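Local coordinates for uncharacterized protein (Parabacteroides merdae, PDB 4R7F) that is of unknown function but has three immunoglobulin-like beta-sandwich domains, one probably related to the first domain of type 9 secretion plug proteins, and binds magnesium, at residues V142-V148 / Q162-N168. Residues are numbered along the deposited sequence; the frame is centred on the assembly and turned at random.
Sequences VNISASV and QVSFNIN
Asn168 N donates to Asn143 O at 2.8 Å, and Asn143 N returns a longer bond to Asn168 O, making this the first of three hydrogen-bonded antiparallel pairs. Ser145 with Asn166 and Ser147 with Ser164 follow, each tied by two backbone bonds. Beside the first pair the two asparagine side chains lie alongside each other, their amide planes 17° apart. In one of the two conformers of Asn143, Asn168 ND2 donates almost straight to Asn143 OD1, 2.6 Å away, so this bond may not always be made. Asn168 OD1 is hydrogen-bonded to Gln207. An alanine in place of Asn168 would probably leave Gln207 NE2 without this acceptor and take one partner from Asn143 OD1 in the conformer that makes the bond. The two strands form a beta hairpin at one side of a four-stranded antiparallel sheet, consistent with an immunoglobulin-like sandwich domain. On the opposite face of the hairpin, Phe165 sets CG between its backbone N and carbonyl carbon (chi1 74°), which lays its ring alongside Ile144, with CD2 3.9 Å from Ile144 CG2, while Phe165 CB rests 3.8 Å from Ala146 CB. Strands 373-380 and 389-397 pack against this apolar side. Strand 143-149 also meets the second subunit, to which Ala146 makes backbone bonds; in one conformer of Ser145, its OG bonds to Ser147 OG of that subunit.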
ATOM      1  N   VAL A 142     -19.122  -2.267  10.927  1.00 28.45           N
ATOM      2  CA  VAL A 142     -18.324  -1.302  11.622  1.00 30.35           C
ATOM      3  C   VAL A 142     -17.063  -1.012  10.780  1.00 36.55           C
ATOM      4  O   VAL A 142     -16.665  -1.810   9.936  1.00 31.38           O
ATOM      5  CB  VAL A 142     -17.942  -1.791  13.030  1.00 32.51           C
ATOM      6  CG1 VAL A 142     -19.173  -2.171  13.829  1.00 33.43           C
ATOM      7  CG2 VAL A 142     -16.974  -2.965  12.955  1.00 36.59           C
ATOM      8  N   ASN A 143     -16.457   0.137  11.023  1.00 30.70           N
ATOM      9  CA  ASN A 143     -15.275   0.615  10.312  0.50 35.19           C
ATOM     10  C   ASN A 143     -14.135   0.549  11.329  1.00 37.97           C
ATOM     11  O   ASN A 143     -14.353   0.798  12.523  1.00 31.02           O
ATOM     12  CB  ASN A 143     -15.577   2.038   9.737  0.50 32.26           C
ATOM     13  CG  ASN A 143     -14.357   2.931   9.602  0.50 36.36           C
ATOM     14  OD1 ASN A 143     -13.969   3.593  10.560  0.50 43.06           O
ATOM     15  ND2 ASN A 143     -13.779   3.002   8.401  0.50 39.85           N
ATOM     16  N   ILE A 144     -12.934   0.185  10.893  1.00 37.37           N
ATOM     17  CA  ILE A 144     -11.801   0.096  11.790  1.00 27.61           C
ATOM     18  C   ILE A 144     -10.733   1.061  11.332  1.00 27.99           C
ATOM     19  O   ILE A 144     -10.250   0.947  10.202  1.00 32.17           O
ATOM     20  CB  ILE A 144     -11.229  -1.330  11.800  1.00 29.01           C
ATOM     21  CG1 ILE A 144     -12.281  -2.362  12.230  1.00 29.52           C
ATOM     22  CG2 ILE A 144     -10.027  -1.402  12.728  1.00 30.88           C
ATOM     23  CD1 ILE A 144     -11.820  -3.817  12.070  1.00 31.75           C
ATOM     24  N   SER A 145     -10.384   2.029  12.176  1.00 31.98           N
ATOM     25  CA  SER A 145      -9.262   2.942  11.923  0.50 35.26           C
ATOM     26  C   SER A 145      -8.049   2.431  12.671  1.00 32.77           C
ATOM     27  O   SER A 145      -8.138   2.243  13.866  1.00 36.70           O
ATOM     28  CB  SER A 145      -9.584   4.360  12.399  0.50 32.77           C
ATOM     29  OG  SER A 145     -10.665   4.901  11.675  0.50 37.97           O
ATOM     30  N   ALA A 146      -6.932   2.231  11.967  1.00 31.12           N
ATOM     31  CA  ALA A 146      -5.765   1.563  12.542  1.00 29.64           C
ATOM     32  C   ALA A 146      -4.444   2.223  12.157  1.00 30.24           C
ATOM     33  O   ALA A 146      -4.378   2.977  11.209  1.00 33.54           O
ATOM     34  CB  ALA A 146      -5.756   0.092  12.151  1.00 27.25           C
ATOM     35  N   SER A 147      -3.410   1.982  12.961  1.00 30.32           N
ATOM     36  CA  SER A 147      -2.060   2.374  12.595  1.00 36.21           C
ATOM     37  C   SER A 147      -1.048   1.351  13.122  1.00 27.72           C
ATOM     38  O   SER A 147      -1.352   0.620  14.042  1.00 27.04           O
ATOM     39  CB  SER A 147      -1.724   3.778  13.117  1.00 35.53           C
ATOM     40  OG  SER A 147      -1.622   3.803  14.532  1.00 32.64           O
ATOM     41  N   VAL A 148       0.138   1.315  12.510  1.00 27.13           N
ATOM     42  CA  VAL A 148       1.261   0.520  12.972  1.00 28.35           C
ATOM     43  C   VAL A 148       2.425   1.469  13.126  1.00 28.04           C
ATOM     44  O   VAL A 148       2.723   2.222  12.190  1.00 23.79           O
ATOM     45  CB  VAL A 148       1.675  -0.551  11.946  1.00 32.99           C
ATOM     46  CG1 VAL A 148       2.616  -1.554  12.585  1.00 40.61           C
ATOM     47  CG2 VAL A 148       0.476  -1.305  11.477  1.00 33.37           C
ATOM     48  N   GLN A 162       3.949  -1.674  16.941  1.00 27.40           N
ATOM     49  CA  GLN A 162       2.734  -1.709  17.723  1.00 26.43           C
ATOM     50  C   GLN A 162       1.547  -1.309  16.872  1.00 26.60           C
ATOM     51  O   GLN A 162       1.578  -0.300  16.173  1.00 27.20           O
ATOM     52  CB  GLN A 162       2.877  -0.768  18.908  1.00 29.72           C
ATOM     53  CG  GLN A 162       1.617  -0.555  19.738  1.00 33.48           C
ATOM     54  CD  GLN A 162       1.939  -0.095  21.180  1.00 34.22           C
ATOM     55  OE1 GLN A 162       3.036   0.370  21.469  1.00 33.99           O
ATOM     56  NE2 GLN A 162       0.991  -0.286  22.086  1.00 39.44           N
ATOM     57  N   VAL A 163       0.496  -2.108  16.968  1.00 24.66           N
ATOM     58  CA  VAL A 163      -0.784  -1.849  16.308  1.00 25.51           C
ATOM     59  C   VAL A 163      -1.756  -1.149  17.239  1.00 25.77           C
ATOM     60  O   VAL A 163      -1.895  -1.506  18.408  1.00 26.97           O
ATOM     61  CB  VAL A 163      -1.458  -3.169  15.936  1.00 25.07           C
ATOM     62  CG1 VAL A 163      -2.783  -2.911  15.254  1.00 28.46           C
ATOM     63  CG2 VAL A 163      -0.532  -3.989  15.043  1.00 24.10           C
ATOM     64  N   SER A 164      -2.452  -0.173  16.689  1.00 30.37           N
ATOM     65  CA  SER A 164      -3.351   0.686  17.451  1.00 36.80           C
ATOM     66  C   SER A 164      -4.590   0.710  16.586  1.00 29.45           C
ATOM     67  O   SER A 164      -4.477   0.845  15.362  1.00 28.85           O
ATOM     68  CB  SER A 164      -2.777   2.111  17.590  1.00 37.85           C
ATOM     69  OG  SER A 164      -1.489   2.182  18.220  1.00 60.79           O
ATOM     70  N   PHE A 165      -5.765   0.539  17.183  1.00 27.36           N
ATOM     71  CA  PHE A 165      -6.990   0.668  16.391  1.00 27.49           C
ATOM     72  C   PHE A 165      -8.220   1.081  17.167  1.00 24.53           C
ATOM     73  O   PHE A 165      -8.271   0.909  18.368  1.00 27.38           O
ATOM     74  CB  PHE A 165      -7.268  -0.594  15.555  1.00 26.58           C
ATOM     75  CG  PHE A 165      -7.756  -1.777  16.349  1.00 25.69           C
ATOM     76  CD1 PHE A 165      -6.858  -2.657  16.937  1.00 27.93           C
ATOM     77  CD2 PHE A 165      -9.103  -2.027  16.476  1.00 27.26           C
ATOM     78  CE1 PHE A 165      -7.315  -3.764  17.649  1.00 31.07           C
ATOM     79  CE2 PHE A 165      -9.566  -3.106  17.216  1.00 29.45           C
ATOM     80  CZ  PHE A 165      -8.668  -3.981  17.784  1.00 31.87           C
ATOM     81  N   ASN A 166      -9.213   1.594  16.439  1.00 24.51           N
ATOM     82  CA  ASN A 166     -10.514   1.996  17.003  1.00 28.36           C
ATOM     83  C   ASN A 166     -11.570   1.397  16.150  1.00 30.63           C
ATOM     84  O   ASN A 166     -11.439   1.373  14.938  1.00 28.64           O
ATOM     85  CB  ASN A 166     -10.708   3.512  16.991  1.00 33.54           C
ATOM     86  CG  ASN A 166      -9.572   4.234  17.689  1.00 37.48           C
ATOM     87  OD1 ASN A 166      -9.584   4.393  18.898  1.00 38.54           O
ATOM     88  ND2 ASN A 166      -8.561   4.634  16.916  1.00 80.45           N
ATOM     89  N   ILE A 167     -12.624   0.928  16.794  1.00 22.06           N
ATOM     90  CA  ILE A 167     -13.758   0.431  16.100  1.00 25.13           C
ATOM     91  C   ILE A 167     -14.766   1.545  16.121  1.00 27.79           C
ATOM     92  O   ILE A 167     -15.181   1.963  17.181  1.00 30.35           O
ATOM     93  CB  ILE A 167     -14.347  -0.796  16.810  1.00 28.41           C
ATOM     94  CG1 ILE A 167     -13.298  -1.904  16.851  1.00 30.48           C
ATOM     95  CG2 ILE A 167     -15.610  -1.243  16.099  1.00 28.23           C
ATOM     96  CD1 ILE A 167     -13.732  -3.102  17.659  1.00 32.80           C
ATOM     97  N   ASN A 168     -15.117   2.025  14.935  1.00 32.12           N
ATOM     98  CA  ASN A 168     -16.120   3.044  14.735  1.00 31.09           C
ATOM     99  C   ASN A 168     -17.483   2.430  14.410  1.00 25.96           C
ATOM    100  O   ASN A 168     -17.672   1.911  13.339  1.00 28.05           O
ATOM    101  CB  ASN A 168     -15.639   3.963  13.610  1.00 37.92           C
ATOM    102  CG  ASN A 168     -14.252   4.555  13.893  1.00 38.40           C
ATOM    103  OD1 ASN A 168     -13.959   4.990  15.004  1.00 47.81           O
ATOM    104  ND2 ASN A 168     -13.411   4.574  12.881  1.00 40.54           N
TER